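PDB 1V43: sugar-binding transport ATP-binding protein from Pyrococcus horikoshii, which binds ATP and probably hydrolyses it as the nucleotide-binding subunit of an ABC transporter for sugars. Local coordinates for residues Ile7-Val12 with Leu191-Ile196; Ser86-Gln90 with Glu167-Asn171; Trp124-Leu129 with Leu187-Leu191. All coordinates share one frame. Residues are numbered along the deposited sequence.

In the fold
All three contacts are partly buried and lie in the nucleotide-binding part of the chain. Contacts 1 and 2 both reach the mixed sheet: contact 1 sets the N-terminal segment against the start of strand 194-199, while contact 2 sets the end of edge strand 85-89 beside the loop that follows strand 162-166. Contact 3 lies farther from the chain's centre and pairs two helices, with no hydrogen bond between its segments. Polar backbone groups matter in contacts 1 and 2, through a bridging water and threonine in the first and a weak serine bond in the second. Contacts 1 and 3 share L191 and touch where I7 meets W124; contact 2 touches neither.

Contact 1 of 3, residues Ile7-Val12 with Leu191-Ile196; sequences IKMVEV and LKVTTI
Residues I7-V12 run extended but are not part of a regular strand until V12, and travel in nearly the same direction as L191-I196, 26° apart end to end, with M9 nearest V193 (CA to CA 5.6 Å). L191 ends a helix; K192 leaves it with positive phi (60°, psi 31°), and the chain then straightens into strand 194-199. In place of a direct backbone ladder, one water bridges the segments, donating to K8 O (2.5 Å) and accepting from V10 N (3.0 Å) and T194 N (2.9 Å). T194, in the m rotamer, donates from OG1 to V10 O at 2.7 Å; T194 OG1 also hydrogen-bonds G37 N. This is where the lead-in to the antiparallel sheet of an ABC ATPase, begun by strand 12-21, runs alongside the start of strand 194-199 of the mixed sheet that carries the P-loop, and I196 lies with its side chain about 8 Å from that of the ATP-binding K50. I7 (m, m) brings CG2 to 3.5 Å from V193 CB, V193 being p, and CG1 to 4.1 Å from L191 CD2. M9 (m, t, m) lies along K192, with CG 3.4 Å from K192 O and SD 3.9 Å from K192 CB; K192 coils away (m, m, m, t) to bond G37 O. V12 (t) places CG2 4.3 Å from T194 CG2 and CG1 4.4 Å from I196 CD1, I196 being m, t.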
# COMPACT_ATOMS: atom_id res chain seq x y z
N ILE A 7 -31.34 -7.31 15.35
CA ILE A 7 -30.71 -5.99 15.22
C ILE A 7 -31.64 -4.90 14.69
O ILE A 7 -32.44 -5.13 13.79
CB ILE A 7 -29.48 -6.08 14.29
CG1 ILE A 7 -28.54 -7.19 14.77
CG2 ILE A 7 -28.76 -4.74 14.23
CD1 ILE A 7 -27.93 -6.91 16.11
N LYS A 8 -31.51 -3.70 15.25
CA LYS A 8 -32.33 -2.56 14.82
C LYS A 8 -31.48 -1.60 13.99
O LYS A 8 -30.25 -1.62 14.08
CB LYS A 8 -32.84 -1.78 16.03
CG LYS A 8 -33.28 -2.62 17.20
CD LYS A 8 -33.54 -1.74 18.41
CE LYS A 8 -33.87 -2.56 19.65
NZ LYS A 8 -33.97 -1.69 20.85
N MET A 9 -32.14 -0.79 13.16
CA MET A 9 -31.43 0.22 12.37
C MET A 9 -31.64 1.54 13.12
O MET A 9 -32.73 2.11 13.10
CB MET A 9 -32.00 0.30 10.94
CG MET A 9 -31.80 -0.99 10.12
SD MET A 9 -32.25 -0.90 8.35
CE MET A 9 -34.01 -1.32 8.43
N VAL A 10 -30.59 1.99 13.80
CA VAL A 10 -30.66 3.21 14.60
C VAL A 10 -29.88 4.42 14.05
O VAL A 10 -28.65 4.40 13.90
CB VAL A 10 -30.17 2.91 16.04
CG1 VAL A 10 -30.19 4.16 16.88
CG2 VAL A 10 -31.05 1.84 16.66
N GLU A 11 -30.62 5.48 13.75
CA GLU A 11 -30.00 6.69 13.25
C GLU A 11 -29.26 7.36 14.41
O GLU A 11 -29.77 7.42 15.52
CB GLU A 11 -31.05 7.66 12.70
CG GLU A 11 -30.47 9.00 12.36
CD GLU A 11 -31.48 9.89 11.67
OE1 GLU A 11 -31.92 9.52 10.56
OE2 GLU A 11 -31.84 10.95 12.24
N VAL A 12 -28.05 7.86 14.13
CA VAL A 12 -27.24 8.53 15.14
C VAL A 12 -26.97 9.99 14.75
O VAL A 12 -26.48 10.28 13.65
CB VAL A 12 -25.88 7.82 15.33
CG1 VAL A 12 -25.02 8.59 16.32
CG2 VAL A 12 -26.11 6.42 15.86
N LEU A 191 -26.54 -7.48 8.48
CA LEU A 191 -27.16 -7.06 9.73
C LEU A 191 -27.84 -5.70 9.67
O LEU A 191 -28.84 -5.47 10.35
CB LEU A 191 -26.11 -7.04 10.85
CG LEU A 191 -25.57 -8.41 11.27
CD1 LEU A 191 -24.53 -8.25 12.37
CD2 LEU A 191 -26.73 -9.31 11.74
N LYS A 192 -27.32 -4.83 8.82
CA LYS A 192 -27.83 -3.48 8.70
C LYS A 192 -27.72 -2.77 10.03
O LYS A 192 -28.57 -1.93 10.35
CB LYS A 192 -29.28 -3.46 8.21
CG LYS A 192 -29.46 -3.87 6.75
CD LYS A 192 -28.50 -3.11 5.83
CE LYS A 192 -28.55 -1.59 6.05
NZ LYS A 192 -27.53 -0.87 5.21
N VAL A 193 -26.72 -3.13 10.84
CA VAL A 193 -26.53 -2.44 12.12
C VAL A 193 -25.71 -1.16 11.82
O VAL A 193 -24.69 -1.22 11.14
CB VAL A 193 -25.76 -3.31 13.18
CG1 VAL A 193 -24.35 -3.71 12.70
CG2 VAL A 193 -25.63 -2.51 14.48
N THR A 194 -26.17 -0.01 12.32
CA THR A 194 -25.47 1.27 12.11
C THR A 194 -24.05 1.10 12.63
O THR A 194 -23.85 0.72 13.77
CB THR A 194 -26.17 2.42 12.85
OG1 THR A 194 -27.53 2.51 12.39
CG2 THR A 194 -25.47 3.73 12.59
N THR A 195 -23.07 1.37 11.78
CA THR A 195 -21.67 1.16 12.14
C THR A 195 -20.85 2.41 11.88
O THR A 195 -20.93 2.99 10.79
CB THR A 195 -21.07 -0.04 11.29
OG1 THR A 195 -21.85 -1.21 11.51
CG2 THR A 195 -19.62 -0.34 11.67
N ILE A 196 -20.08 2.82 12.88
CA ILE A 196 -19.20 3.98 12.80
C ILE A 196 -17.80 3.38 12.92
O ILE A 196 -17.43 2.78 13.93
CB ILE A 196 -19.54 4.99 13.92
CG1 ILE A 196 -21.03 5.37 13.80
CG2 ILE A 196 -18.65 6.24 13.79
CD1 ILE A 196 -21.57 6.25 14.89
O HOH W 1 -28.33 0.03 14.21

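Contact 2 of 3, residues Ser86-Gln90 with Glu167-Asn171; sequences SMVFQ and EPLSN
P168 lays its pyrrolidine ring, in the C-gamma exo pucker, beside V88, whose t rotamer brings CG1 to 3.8 Å from P168 CB. The proline occupies the second position of a type I beta turn from E167 to S170, entered by E167 in a left-handed conformation (phi 34°, psi 57°). Across the contact, S86-F89 are extended, and F89 and P168 come closest, with 4.5 Å between F89 CA and P168 CA. Q90 then departs with phi 94°, so that Q90 C meets two carbonyls of the turn, at 3.6 Å from both E167 O and P168 O. S170, chi1 p, donates a weak hydrogen bond from OG to Q90 O at 3.1 Å; N171 ND2 is 3.0 Å from the same Q90 O, but at an angle too poor for a bond. The CA-to-CB bonds of F89 and Q90 point away from the turn. In sequence and position, Q90 matches the Q-loop glutamine of ABC ATPases, and S170 and N171 match the start of the D-loop that follows the Walker B strand. E167 leads its carboxylate away to hydrogen-bond T199 OG1 and H200 N; its side chain lies about 5 Å from that of the ATP-binding K50. V88 pairs by backbone with L164 and D166 of strand 162-166 and packs on A155 of helix 147-156, while L169 turns from the contact onto helix 174-191.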
# COMPACT_ATOMS: atom_id res chain seq x y z
N SER A 86 -21.33 -1.79 21.02
CA SER A 86 -20.27 -2.76 21.12
C SER A 86 -19.10 -2.14 20.37
O SER A 86 -19.25 -1.55 19.29
CB SER A 86 -20.68 -4.13 20.54
OG SER A 86 -21.06 -4.02 19.18
N MET A 87 -17.93 -2.25 20.97
CA MET A 87 -16.74 -1.66 20.39
C MET A 87 -15.75 -2.73 19.97
O MET A 87 -15.54 -3.70 20.69
CB MET A 87 -16.12 -0.73 21.42
CG MET A 87 -14.75 -0.19 21.06
SD MET A 87 -14.80 1.53 20.52
CE MET A 87 -14.92 1.29 18.81
N VAL A 88 -15.17 -2.56 18.80
CA VAL A 88 -14.16 -3.50 18.33
C VAL A 88 -12.90 -2.66 18.20
O VAL A 88 -12.96 -1.56 17.68
CB VAL A 88 -14.50 -4.09 16.93
CG1 VAL A 88 -13.42 -5.05 16.50
CG2 VAL A 88 -15.85 -4.78 16.97
N PHE A 89 -11.77 -3.15 18.68
CA PHE A 89 -10.53 -2.39 18.54
C PHE A 89 -9.30 -3.26 18.48
O PHE A 89 -9.39 -4.47 18.69
CB PHE A 89 -10.41 -1.34 19.66
CG PHE A 89 -10.48 -1.90 21.06
CD1 PHE A 89 -9.36 -2.46 21.66
CD2 PHE A 89 -11.67 -1.82 21.79
CE1 PHE A 89 -9.42 -2.93 22.98
CE2 PHE A 89 -11.74 -2.28 23.10
CZ PHE A 89 -10.61 -2.84 23.70
N GLN A 90 -8.16 -2.64 18.17
CA GLN A 90 -6.85 -3.30 18.05
C GLN A 90 -6.52 -3.73 16.64
O GLN A 90 -5.35 -3.70 16.24
CB GLN A 90 -6.74 -4.52 18.95
CG GLN A 90 -6.58 -4.20 20.42
CD GLN A 90 -6.58 -5.46 21.25
OE1 GLN A 90 -5.83 -6.40 20.98
NE2 GLN A 90 -7.43 -5.50 22.28
N GLU A 167 -9.94 1.26 14.11
CA GLU A 167 -8.80 0.65 13.42
C GLU A 167 -8.61 -0.80 13.88
O GLU A 167 -7.54 -1.18 14.34
CB GLU A 167 -7.54 1.47 13.74
CG GLU A 167 -6.40 1.36 12.74
CD GLU A 167 -6.64 2.18 11.48
OE1 GLU A 167 -6.99 1.58 10.44
OE2 GLU A 167 -6.48 3.42 11.52
N PRO A 168 -9.65 -1.63 13.73
CA PRO A 168 -9.65 -3.04 14.13
C PRO A 168 -8.69 -3.93 13.38
O PRO A 168 -8.37 -5.02 13.83
CB PRO A 168 -11.10 -3.48 13.86
CG PRO A 168 -11.84 -2.22 13.49
CD PRO A 168 -10.80 -1.35 12.87
N LEU A 169 -8.22 -3.46 12.23
CA LEU A 169 -7.36 -4.27 11.38
C LEU A 169 -5.91 -3.80 11.21
O LEU A 169 -5.20 -4.34 10.37
CB LEU A 169 -8.01 -4.37 10.01
CG LEU A 169 -9.15 -5.36 9.68
CD1 LEU A 169 -9.89 -5.84 10.91
CD2 LEU A 169 -10.07 -4.68 8.71
N SER A 170 -5.49 -2.82 12.00
CA SER A 170 -4.14 -2.26 11.89
C SER A 170 -2.96 -3.24 11.90
O SER A 170 -1.95 -2.98 11.24
CB SER A 170 -3.92 -1.19 12.97
OG SER A 170 -4.02 -1.74 14.27
N ASN A 171 -3.08 -4.34 12.63
CA ASN A 171 -1.98 -5.31 12.70
C ASN A 171 -2.27 -6.65 12.01
O ASN A 171 -2.25 -7.70 12.66
CB ASN A 171 -1.62 -5.57 14.17
CG ASN A 171 -1.53 -4.29 14.99
OD1 ASN A 171 -0.73 -3.40 14.70
ND2 ASN A 171 -2.35 -4.20 16.03

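Contact 3 of 3, residues Trp124-Leu129 with Leu187-Leu191; sequences WAAELL and LQQKL
Helix 115-128 brings its last turn against the C-terminal end of helix 174-191, the local axes 12.4 Å apart at closest approach and inclined at 132° between N-to-C directions. W124 comes first: with chi1 t and chi2 80°, it reaches L191 obliquely, CZ2 lying 3.8 Å from L191 CD2. At E127 (t, m), OE1 stands 4.1 Å from K190 NZ, too far for a salt bridge, so the attraction is only long-range. The CA-to-CB bond of L128 points toward helix 174-191, and this residue sets the register, its CA 7.2 Å from L187 CA. In its m, t rotamer, CB is 4.0 Å from L187 CD1, CD1 is 3.9 Å from L191 CD2, and CD2 is 3.5 Å from NZ of the fully extended K190. L129 (m, m) follows, CD2 touching L187 CD2 at 4.0 Å; L187 is t, p. Both L129 and L187 also rest on V152 of helix 147-156. Such apolar helix packing joins the helical subdomain of an ABC ATPase to its P-loop core.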
# COMPACT_ATOMS: atom_id res chain seq x y z
N TRP A 124 -25.97 -18.17 16.60
CA TRP A 124 -26.32 -17.19 15.57
C TRP A 124 -25.09 -16.38 15.13
O TRP A 124 -24.80 -16.27 13.94
CB TRP A 124 -27.41 -16.26 16.12
CG TRP A 124 -27.66 -14.98 15.35
CD1 TRP A 124 -28.40 -14.84 14.20
CD2 TRP A 124 -27.21 -13.67 15.70
NE1 TRP A 124 -28.44 -13.51 13.82
CE2 TRP A 124 -27.72 -12.77 14.73
CE3 TRP A 124 -26.43 -13.16 16.75
CZ2 TRP A 124 -27.48 -11.39 14.78
CZ3 TRP A 124 -26.19 -11.78 16.80
CH2 TRP A 124 -26.72 -10.92 15.81
N ALA A 125 -24.35 -15.83 16.09
CA ALA A 125 -23.17 -15.04 15.79
C ALA A 125 -22.10 -15.89 15.12
O ALA A 125 -21.48 -15.47 14.16
CB ALA A 125 -22.61 -14.40 17.07
N ALA A 126 -21.89 -17.09 15.65
CA ALA A 126 -20.89 -18.00 15.13
C ALA A 126 -21.19 -18.36 13.67
O ALA A 126 -20.29 -18.45 12.83
CB ALA A 126 -20.82 -19.26 15.99
N GLU A 127 -22.47 -18.57 13.37
CA GLU A 127 -22.85 -18.91 12.01
C GLU A 127 -22.59 -17.70 11.10
O GLU A 127 -22.07 -17.85 9.99
CB GLU A 127 -24.33 -19.32 11.96
CG GLU A 127 -24.84 -19.83 10.60
CD GLU A 127 -24.92 -18.72 9.54
OE1 GLU A 127 -25.39 -17.60 9.87
OE2 GLU A 127 -24.54 -18.97 8.37
N LEU A 128 -22.93 -16.50 11.58
CA LEU A 128 -22.74 -15.27 10.82
C LEU A 128 -21.28 -15.03 10.47
O LEU A 128 -20.98 -14.49 9.41
CB LEU A 128 -23.28 -14.07 11.60
CG LEU A 128 -24.80 -13.92 11.50
CD1 LEU A 128 -25.29 -12.86 12.45
CD2 LEU A 128 -25.17 -13.58 10.08
N LEU A 129 -20.37 -15.42 11.36
CA LEU A 129 -18.95 -15.24 11.10
C LEU A 129 -18.32 -16.50 10.49
O LEU A 129 -17.12 -16.55 10.23
CB LEU A 129 -18.24 -14.87 12.41
CG LEU A 129 -18.18 -13.40 12.85
CD1 LEU A 129 -17.36 -12.62 11.83
CD2 LEU A 129 -19.58 -12.81 13.01
N LEU A 187 -20.90 -8.60 6.41
CA LEU A 187 -21.62 -8.89 7.64
C LEU A 187 -22.52 -7.70 8.02
O LEU A 187 -23.69 -7.88 8.36
CB LEU A 187 -20.63 -9.14 8.77
CG LEU A 187 -21.25 -9.29 10.17
CD1 LEU A 187 -22.06 -10.56 10.19
CD2 LEU A 187 -20.16 -9.31 11.25
N GLN A 188 -21.97 -6.49 7.97
CA GLN A 188 -22.73 -5.30 8.31
C GLN A 188 -23.90 -5.09 7.36
O GLN A 188 -24.96 -4.65 7.80
CB GLN A 188 -21.82 -4.06 8.31
CG GLN A 188 -22.50 -2.78 8.81
CD GLN A 188 -23.39 -2.13 7.75
OE1 GLN A 188 -24.30 -1.37 8.06
NE2 GLN A 188 -23.10 -2.42 6.49
N GLN A 189 -23.74 -5.42 6.08
CA GLN A 189 -24.83 -5.28 5.10
C GLN A 189 -25.91 -6.32 5.35
O GLN A 189 -27.06 -6.14 4.97
CB GLN A 189 -24.32 -5.43 3.66
CG GLN A 189 -23.41 -4.31 3.23
CD GLN A 189 -22.84 -4.53 1.84
OE1 GLN A 189 -22.36 -5.62 1.52
NE2 GLN A 189 -22.87 -3.49 1.01
N LYS A 190 -25.52 -7.43 5.95
CA LYS A 190 -26.50 -8.45 6.24
C LYS A 190 -27.26 -8.01 7.50
O LYS A 190 -28.48 -8.11 7.58
CB LYS A 190 -25.79 -9.80 6.48
CG LYS A 190 -26.73 -10.99 6.56
CD LYS A 190 -25.96 -12.31 6.60
CE LYS A 190 -26.91 -13.49 6.76
NZ LYS A 190 -26.20 -14.80 6.92
N LEU A 191 -26.54 -7.48 8.48
CA LEU A 191 -27.16 -7.06 9.73
C LEU A 191 -27.84 -5.70 9.67
O LEU A 191 -28.84 -5.47 10.35
CB LEU A 191 -26.11 -7.04 10.85
CG LEU A 191 -25.57 -8.41 11.27
CD1 LEU A 191 -24.53 -8.25 12.37
CD2 LEU A 191 -26.73 -9.31 11.74